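Local coordinates for protein ForH (Streptomyces kaniharaensis, PDB 6NKO) that probably takes part in formycin A biosynthesis, in a step resembling the IMP cyclohydrolase ring closure of purine synthesis, at residues Arg46-Thr50 with Val64-Leu70; Gly90-Glu96 with Ile109-Val115; Phe153-Leu159 with Arg187-Ala191. All blocks are in the same frame, centred on the assembly; numbering follows the deposited sequence.

Interaction 1. Residues Arg46-Thr50 with Val64-Leu70; sequences RVAAT and VERIADL
A48 and E65 face each other on adjacent parallel strands of a beta-alpha-beta unit, in which strand 46-49 runs through helix 51-59 into strand 65-66 at one edge of the sheet. E65 brackets A48: its N donates to V47 O (2.8 Å), its O accepts from A49 N, and I67 N continues the pattern onto A49 O. On the face that carries A48, the methyl of this small residue sits over the notch between two larger side chains, with A48 CB 3.6 Å from I67 CD1 and equally near L70 CD2. I67 is forked around the end of strand 46-49. With CG1 anti to its backbone N (chi1 -156°), it sends CD1 back under A48, while CG2 lies beside T50 CG2 at 3.6 Å, the two side chains pointing the same way. L70 is brought round by a turn in which its N bonds to R66 O, and both its methyls reach the arginine end of the strand, L70 CD1 coming within 3.3 Å of R46 NH2. V47 and V64 form a separate apolar patch, CG1 of V47 against CG1 of V64 at 3.8 Å, closed over by L41 of helix 33-42. R46, partly exposed, bends at chi3 and meets E65 in a salt bridge. R46 NE points to the syn lone pair of E65 OE2 (3.2 Å, 163° at the hydrogen), within the guanidinium plane, although the carboxylate is turned 45° from that plane. A water joins the same ends of the strands, bonded to V47 N and, at 2.6 Å, to E65 OE2.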
# COMPACT_ATOMS: atom_id res chain seq x y z
N ARG A 46 -10.44 8.62 5.52
CA ARG A 46 -9.64 8.12 6.63
C ARG A 46 -8.31 7.64 6.06
O ARG A 46 -8.29 6.90 5.07
CB ARG A 46 -10.35 7.00 7.38
CG ARG A 46 -11.47 7.49 8.28
CD ARG A 46 -12.14 6.33 9.00
NE ARG A 46 -11.17 5.33 9.44
CZ ARG A 46 -11.36 4.02 9.37
NH1 ARG A 46 -12.49 3.54 8.86
NH2 ARG A 46 -10.42 3.19 9.80
N VAL A 47 -7.21 8.07 6.67
CA VAL A 47 -5.88 7.76 6.18
C VAL A 47 -5.15 6.98 7.26
O VAL A 47 -4.95 7.49 8.38
CB VAL A 47 -5.10 9.03 5.79
CG1 VAL A 47 -3.67 8.69 5.39
CG2 VAL A 47 -5.82 9.75 4.66
N ALA A 48 -4.76 5.75 6.95
CA ALA A 48 -4.04 4.88 7.86
C ALA A 48 -2.69 4.53 7.26
O ALA A 48 -2.58 4.33 6.04
CB ALA A 48 -4.84 3.62 8.17
N ALA A 49 -1.66 4.44 8.10
CA ALA A 49 -0.29 4.31 7.64
C ALA A 49 0.46 3.26 8.44
O ALA A 49 0.14 2.99 9.60
CB ALA A 49 0.45 5.65 7.72
N THR A 50 1.47 2.68 7.81
CA THR A 50 2.40 1.79 8.50
C THR A 50 3.37 2.62 9.33
O THR A 50 3.26 3.84 9.44
CB THR A 50 3.14 0.90 7.51
OG1 THR A 50 3.65 1.70 6.43
CG2 THR A 50 2.23 -0.18 6.96
N VAL A 64 -3.60 11.08 10.86
CA VAL A 64 -3.47 9.76 10.26
C VAL A 64 -3.59 8.72 11.36
O VAL A 64 -3.22 8.95 12.52
CB VAL A 64 -2.14 9.62 9.48
CG1 VAL A 64 -2.13 10.57 8.30
CG2 VAL A 64 -0.94 9.88 10.40
N GLU A 65 -4.14 7.57 11.01
CA GLU A 65 -4.35 6.49 11.95
C GLU A 65 -3.26 5.45 11.77
O GLU A 65 -2.66 5.33 10.70
CB GLU A 65 -5.74 5.87 11.77
CG GLU A 65 -6.88 6.83 12.11
CD GLU A 65 -8.22 6.39 11.55
OE1 GLU A 65 -8.84 5.49 12.15
OE2 GLU A 65 -8.65 6.94 10.52
N ARG A 66 -2.99 4.71 12.84
CA ARG A 66 -1.98 3.66 12.80
C ARG A 66 -2.58 2.39 12.21
O ARG A 66 -3.51 1.82 12.80
CB ARG A 66 -1.44 3.40 14.20
CG ARG A 66 0.01 3.77 14.39
CD ARG A 66 0.61 3.02 15.57
NE ARG A 66 1.96 3.47 15.88
CZ ARG A 66 2.25 4.41 16.79
NH1 ARG A 66 1.27 4.99 17.47
NH2 ARG A 66 3.51 4.76 17.01
N ILE A 67 -2.05 1.94 11.07
CA ILE A 67 -2.53 0.71 10.45
C ILE A 67 -2.28 -0.50 11.34
O ILE A 67 -2.87 -1.56 11.13
CB ILE A 67 -1.86 0.49 9.08
CG1 ILE A 67 -2.72 -0.40 8.19
CG2 ILE A 67 -0.51 -0.19 9.25
CD1 ILE A 67 -4.09 0.15 7.89
N ALA A 68 -1.39 -0.37 12.33
CA ALA A 68 -1.17 -1.48 13.25
C ALA A 68 -2.38 -1.67 14.16
O ALA A 68 -3.07 -2.70 14.09
CB ALA A 68 0.10 -1.25 14.05
N ASP A 69 -2.64 -0.71 15.05
CA ASP A 69 -3.78 -0.82 15.95
C ASP A 69 -5.09 -0.97 15.17
O ASP A 69 -6.01 -1.67 15.60
CB ASP A 69 -3.82 0.42 16.84
CG ASP A 69 -2.44 0.78 17.41
OD1 ASP A 69 -1.61 -0.13 17.64
OD2 ASP A 69 -2.17 1.98 17.60
N LEU A 70 -5.18 -0.30 14.03
CA LEU A 70 -6.37 -0.32 13.19
C LEU A 70 -6.31 -1.54 12.29
O LEU A 70 -5.51 -1.57 11.36
CB LEU A 70 -6.44 0.93 12.32
CG LEU A 70 -7.67 1.30 11.51
CD1 LEU A 70 -8.41 2.39 12.25
CD2 LEU A 70 -7.26 1.80 10.14
O HOH W 1 -7.52 9.07 9.54

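Interaction 2. Residues Gly90-Glu96 with Ile109-Val115; sequences GGILARE and IPRIDLV
The last turn of helix 86-93 and the loop that follows it close around R111, whose guanidinium reaches the carbonyls of G91 and A94 edge-on. CG of R111 stands anti to the backbone N (chi1 156°), and sharp bends at chi2 and chi3 fold the chain back over the helix end. There R111 NH1 bonds to G91 O at 2.8 Å, and R111 NH2 to A94 O at 2.6 Å, nearly straight (164°) and in the guanidinium plane; NH1 adds a weak bond to the same A94 O. G91 O is gripped twice, because I112 N comes to it at 3.0 Å from the face of the carbonyl plane opposite R111 NH1. E96 lends a long salt bridge, its OE2 3.6 Å from R111 NH2. Residues 109-113 bring the chain from helix 98-107 into strand 114-117 of the parallel, Rossmann-like sheet of the MGS-like domain, and D113 already pairs with L22 and I157 of the strands to either side. With a leucine in place of R111, which has no N-H to give, G91 O and A94 O would probably be left with I112 N and N152 as partners, and E96 without its nearby positive charge. Having no side chain, G91 lets P110 O approach to 3.5 Å from its CA. Deeper in, I92 spans two residues, its CG1 lying 3.9 Å from I112 CD1 and its CD1 touching V115 CG2, the side chains of I92 and V115 crossing at about a right angle, beside M145 of helix 141-151.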
# COMPACT_ATOMS: atom_id res chain seq x y z
N GLY A 90 -8.90 -8.51 3.67
CA GLY A 90 -10.27 -8.63 3.22
C GLY A 90 -10.81 -7.32 2.66
O GLY A 90 -11.56 -7.32 1.68
N GLY A 91 -10.43 -6.20 3.28
CA GLY A 91 -10.84 -4.90 2.77
C GLY A 91 -10.32 -4.59 1.39
O GLY A 91 -10.87 -3.73 0.70
N ILE A 92 -9.27 -5.28 0.96
CA ILE A 92 -8.68 -5.08 -0.36
C ILE A 92 -9.20 -6.09 -1.37
O ILE A 92 -9.48 -5.73 -2.52
CB ILE A 92 -7.14 -5.14 -0.26
CG1 ILE A 92 -6.60 -3.98 0.58
CG2 ILE A 92 -6.51 -5.13 -1.64
CD1 ILE A 92 -5.21 -4.23 1.13
N LEU A 93 -9.36 -7.35 -0.96
CA LEU A 93 -9.65 -8.42 -1.91
C LEU A 93 -11.13 -8.73 -2.06
O LEU A 93 -11.51 -9.37 -3.04
CB LEU A 93 -8.93 -9.70 -1.48
CG LEU A 93 -7.40 -9.65 -1.46
CD1 LEU A 93 -6.82 -10.91 -0.82
CD2 LEU A 93 -6.86 -9.45 -2.86
N ALA A 94 -11.98 -8.30 -1.12
CA ALA A 94 -13.38 -8.67 -1.16
C ALA A 94 -14.06 -8.11 -2.41
O ALA A 94 -13.83 -6.97 -2.81
CB ALA A 94 -14.11 -8.16 0.09
N ARG A 95 -14.89 -8.95 -3.03
CA ARG A 95 -15.60 -8.58 -4.25
C ARG A 95 -16.87 -7.80 -3.90
O ARG A 95 -17.10 -7.43 -2.74
CB ARG A 95 -15.93 -9.83 -5.07
CG ARG A 95 -14.81 -10.28 -6.00
CD ARG A 95 -13.76 -11.09 -5.25
NE ARG A 95 -13.27 -12.24 -6.00
CZ ARG A 95 -13.89 -13.41 -6.06
NH1 ARG A 95 -15.03 -13.60 -5.41
NH2 ARG A 95 -13.37 -14.41 -6.77
N GLU A 96 -17.70 -7.53 -4.90
CA GLU A 96 -19.02 -6.96 -4.69
C GLU A 96 -20.12 -8.01 -4.76
O GLU A 96 -21.29 -7.66 -4.95
CB GLU A 96 -19.28 -5.84 -5.70
CG GLU A 96 -18.41 -4.61 -5.51
CD GLU A 96 -18.75 -3.84 -4.24
OE1 GLU A 96 -19.96 -3.69 -3.93
OE2 GLU A 96 -17.82 -3.37 -3.56
N ILE A 109 -15.90 -5.29 8.39
CA ILE A 109 -14.68 -5.01 7.64
C ILE A 109 -14.99 -3.89 6.65
O ILE A 109 -15.74 -4.10 5.68
CB ILE A 109 -14.16 -6.25 6.93
CG1 ILE A 109 -13.87 -7.37 7.94
CG2 ILE A 109 -12.91 -5.91 6.12
CD1 ILE A 109 -13.55 -8.71 7.30
N PRO A 110 -14.43 -2.70 6.83
CA PRO A 110 -14.62 -1.64 5.84
C PRO A 110 -13.77 -1.88 4.60
O PRO A 110 -12.76 -2.58 4.63
CB PRO A 110 -14.16 -0.38 6.58
CG PRO A 110 -13.14 -0.88 7.55
CD PRO A 110 -13.55 -2.28 7.93
N ARG A 111 -14.22 -1.30 3.49
CA ARG A 111 -13.48 -1.38 2.25
C ARG A 111 -12.28 -0.44 2.29
O ARG A 111 -12.38 0.69 2.79
CB ARG A 111 -14.38 -1.04 1.06
CG ARG A 111 -13.65 -0.54 -0.17
CD ARG A 111 -12.92 -1.68 -0.88
NE ARG A 111 -13.82 -2.50 -1.68
CZ ARG A 111 -13.63 -3.79 -1.93
NH1 ARG A 111 -12.58 -4.42 -1.43
NH2 ARG A 111 -14.50 -4.46 -2.67
N ILE A 112 -11.15 -0.91 1.80
CA ILE A 112 -9.96 -0.08 1.61
C ILE A 112 -9.98 0.40 0.17
O ILE A 112 -9.84 -0.40 -0.77
CB ILE A 112 -8.67 -0.84 1.95
CG1 ILE A 112 -8.54 -1.01 3.47
CG2 ILE A 112 -7.46 -0.10 1.39
CD1 ILE A 112 -7.60 -2.12 3.89
N ASP A 113 -10.16 1.70 -0.03
CA ASP A 113 -10.33 2.26 -1.36
C ASP A 113 -9.01 2.60 -2.05
O ASP A 113 -8.99 2.75 -3.27
CB ASP A 113 -11.20 3.52 -1.30
CG ASP A 113 -12.48 3.30 -0.51
OD1 ASP A 113 -13.45 2.78 -1.10
OD2 ASP A 113 -12.50 3.63 0.69
N LEU A 114 -7.92 2.73 -1.30
CA LEU A 114 -6.65 3.13 -1.88
C LEU A 114 -5.51 2.47 -1.12
O LEU A 114 -5.49 2.48 0.12
CB LEU A 114 -6.49 4.65 -1.85
CG LEU A 114 -5.29 5.24 -2.61
CD1 LEU A 114 -5.71 6.49 -3.38
CD2 LEU A 114 -4.14 5.55 -1.66
N VAL A 115 -4.56 1.90 -1.86
CA VAL A 115 -3.36 1.30 -1.29
C VAL A 115 -2.15 1.99 -1.90
O VAL A 115 -2.06 2.14 -3.12
CB VAL A 115 -3.31 -0.22 -1.56
CG1 VAL A 115 -1.95 -0.79 -1.17
CG2 VAL A 115 -4.43 -0.92 -0.80

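Interaction 3. Residues Phe153-Leu159 with Arg187-Ala191; sequences FEHVIPL and RLALA
R187 reaches from helix 184-212 across to the turn that leads into edge strand 157-159, and its NH1 bonds to F153 O at 2.8 Å (158° at the hydrogen), with the oxygen close to the guanidinium plane. I157 CG1 presses on one face of that plane and E154 O lies over the other, while NE and NH2 give further bonds to V182 O and P179 O. L188 comes next: its CA stands over the centre of the F153 ring, 4.1 Å from the centroid, a CH-pi contact with CB following toward CZ. The ring is turned to the helix by a chi1 of 63°, which sets CG between the backbone N and the carbonyl carbon. L190 lays its CB 3.5 Å from P158 O and its CD1 against L159 CD2 and I157 CG2; a water bridges P158 O and L190 O. A191 ends the walk, with its CB 3.8 Å from F153 CD2 and its CA near P158 CG. Strand and helix segments run 41° apart, 7.7 Å between axes. Here the buried positive charge is met by backbone carbonyls, whose partial negative charges would probably offset it while the bonds to F153 O, V182 O and P179 O fix the rotation of the guanidinium.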
# COMPACT_ATOMS: atom_id res chain seq x y z
N PHE A 153 -8.69 -3.75 -9.01
CA PHE A 153 -8.52 -2.32 -9.28
C PHE A 153 -9.85 -1.59 -9.46
O PHE A 153 -9.88 -0.36 -9.35
CB PHE A 153 -7.62 -2.10 -10.50
CG PHE A 153 -8.18 -2.64 -11.79
CD1 PHE A 153 -9.15 -1.95 -12.50
CD2 PHE A 153 -7.70 -3.82 -12.33
CE1 PHE A 153 -9.65 -2.44 -13.69
CE2 PHE A 153 -8.19 -4.32 -13.52
CZ PHE A 153 -9.17 -3.62 -14.20
N GLU A 154 -10.94 -2.31 -9.76
CA GLU A 154 -12.24 -1.65 -9.86
C GLU A 154 -12.70 -1.09 -8.52
O GLU A 154 -13.51 -0.16 -8.50
CB GLU A 154 -13.28 -2.62 -10.40
CG GLU A 154 -13.18 -2.87 -11.90
CD GLU A 154 -13.76 -4.22 -12.30
OE1 GLU A 154 -14.94 -4.27 -12.70
OE2 GLU A 154 -13.03 -5.23 -12.21
N HIS A 155 -12.21 -1.63 -7.41
CA HIS A 155 -12.64 -1.21 -6.08
C HIS A 155 -11.51 -0.71 -5.19
O HIS A 155 -11.80 -0.18 -4.11
CB HIS A 155 -13.37 -2.37 -5.38
CG HIS A 155 -14.39 -3.04 -6.24
ND1 HIS A 155 -15.37 -2.34 -6.91
CD2 HIS A 155 -14.58 -4.34 -6.56
CE1 HIS A 155 -16.13 -3.18 -7.59
NE2 HIS A 155 -15.67 -4.41 -7.40
N VAL A 156 -10.25 -0.88 -5.59
CA VAL A 156 -9.11 -0.35 -4.85
C VAL A 156 -8.17 0.33 -5.83
O VAL A 156 -7.85 -0.23 -6.88
CB VAL A 156 -8.35 -1.45 -4.07
CG1 VAL A 156 -7.51 -0.82 -2.97
CG2 VAL A 156 -9.31 -2.48 -3.49
N ILE A 157 -7.71 1.53 -5.48
CA ILE A 157 -6.76 2.27 -6.30
C ILE A 157 -5.36 1.82 -5.91
O ILE A 157 -4.98 1.97 -4.74
CB ILE A 157 -6.92 3.79 -6.11
CG1 ILE A 157 -8.32 4.23 -6.55
CG2 ILE A 157 -5.86 4.52 -6.91
CD1 ILE A 157 -8.83 5.45 -5.82
N PRO A 158 -4.57 1.27 -6.84
CA PRO A 158 -3.22 0.80 -6.50
C PRO A 158 -2.15 1.81 -6.89
O PRO A 158 -1.87 1.99 -8.08
CB PRO A 158 -3.09 -0.50 -7.30
CG PRO A 158 -4.14 -0.37 -8.44
CD PRO A 158 -4.93 0.90 -8.22
N LEU A 159 -1.52 2.45 -5.91
CA LEU A 159 -0.52 3.47 -6.17
C LEU A 159 0.84 3.00 -5.66
O LEU A 159 0.93 2.43 -4.57
CB LEU A 159 -0.89 4.79 -5.50
CG LEU A 159 -1.98 5.61 -6.19
CD1 LEU A 159 -2.60 6.61 -5.22
CD2 LEU A 159 -1.44 6.32 -7.43
N ARG A 187 -7.55 3.13 -13.56
CA ARG A 187 -7.26 2.12 -12.55
C ARG A 187 -6.50 0.94 -13.14
O ARG A 187 -5.58 0.41 -12.52
CB ARG A 187 -8.56 1.65 -11.89
CG ARG A 187 -9.14 2.64 -10.89
CD ARG A 187 -10.64 2.49 -10.74
NE ARG A 187 -11.17 3.38 -9.71
CZ ARG A 187 -11.15 3.12 -8.41
NH1 ARG A 187 -10.64 1.98 -7.97
NH2 ARG A 187 -11.65 4.00 -7.54
N LEU A 188 -6.87 0.51 -14.36
CA LEU A 188 -6.18 -0.61 -14.98
C LEU A 188 -4.74 -0.24 -15.34
O LEU A 188 -3.83 -1.07 -15.21
CB LEU A 188 -6.95 -1.08 -16.22
CG LEU A 188 -6.18 -1.89 -17.27
CD1 LEU A 188 -5.80 -3.26 -16.74
CD2 LEU A 188 -7.01 -2.02 -18.54
N ALA A 189 -4.52 1.00 -15.79
CA ALA A 189 -3.16 1.44 -16.08
C ALA A 189 -2.30 1.43 -14.83
O ALA A 189 -1.13 1.04 -14.87
CB ALA A 189 -3.18 2.83 -16.72
N LEU A 190 -2.86 1.87 -13.70
CA LEU A 190 -2.13 1.81 -12.44
C LEU A 190 -1.95 0.37 -11.97
O LEU A 190 -0.92 0.04 -11.37
CB LEU A 190 -2.85 2.63 -11.37
CG LEU A 190 -2.78 4.15 -11.48
CD1 LEU A 190 -3.75 4.80 -10.51
CD2 LEU A 190 -1.36 4.64 -11.23
N ALA A 191 -2.93 -0.49 -12.24
CA ALA A 191 -2.83 -1.88 -11.82
C ALA A 191 -1.73 -2.61 -12.59
O ALA A 191 -0.92 -3.33 -11.99
CB ALA A 191 -4.17 -2.59 -12.01
O HOH W 2 -11.02 2.68 -5.00
O HOH W 3 0.45 1.85 -9.38

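All three interactions belong to one parallel sheet. Interaction 1 pairs its edge strand 65-66 with strand 46-49, interaction 2 brings a helix end to the approach of strand 114-117, and interaction 3 lays the long C-terminal helix on the other edge strand, 157-159. Interactions 2 and 3 touch, the backbones of D113 and V115 pairing with I157 and L159; interactions 1 and 3 lie about 21 Å apart between centres, on opposite sides of the chain's centre. Interaction 3 is mostly buried, though L188 and E154 lie at the surface; the other two are partly buried. Each uses an arginine differently: R46 meets a carboxylate near the surface, R111 mainly carbonyls at a helix end, R187 carbonyls in the interior.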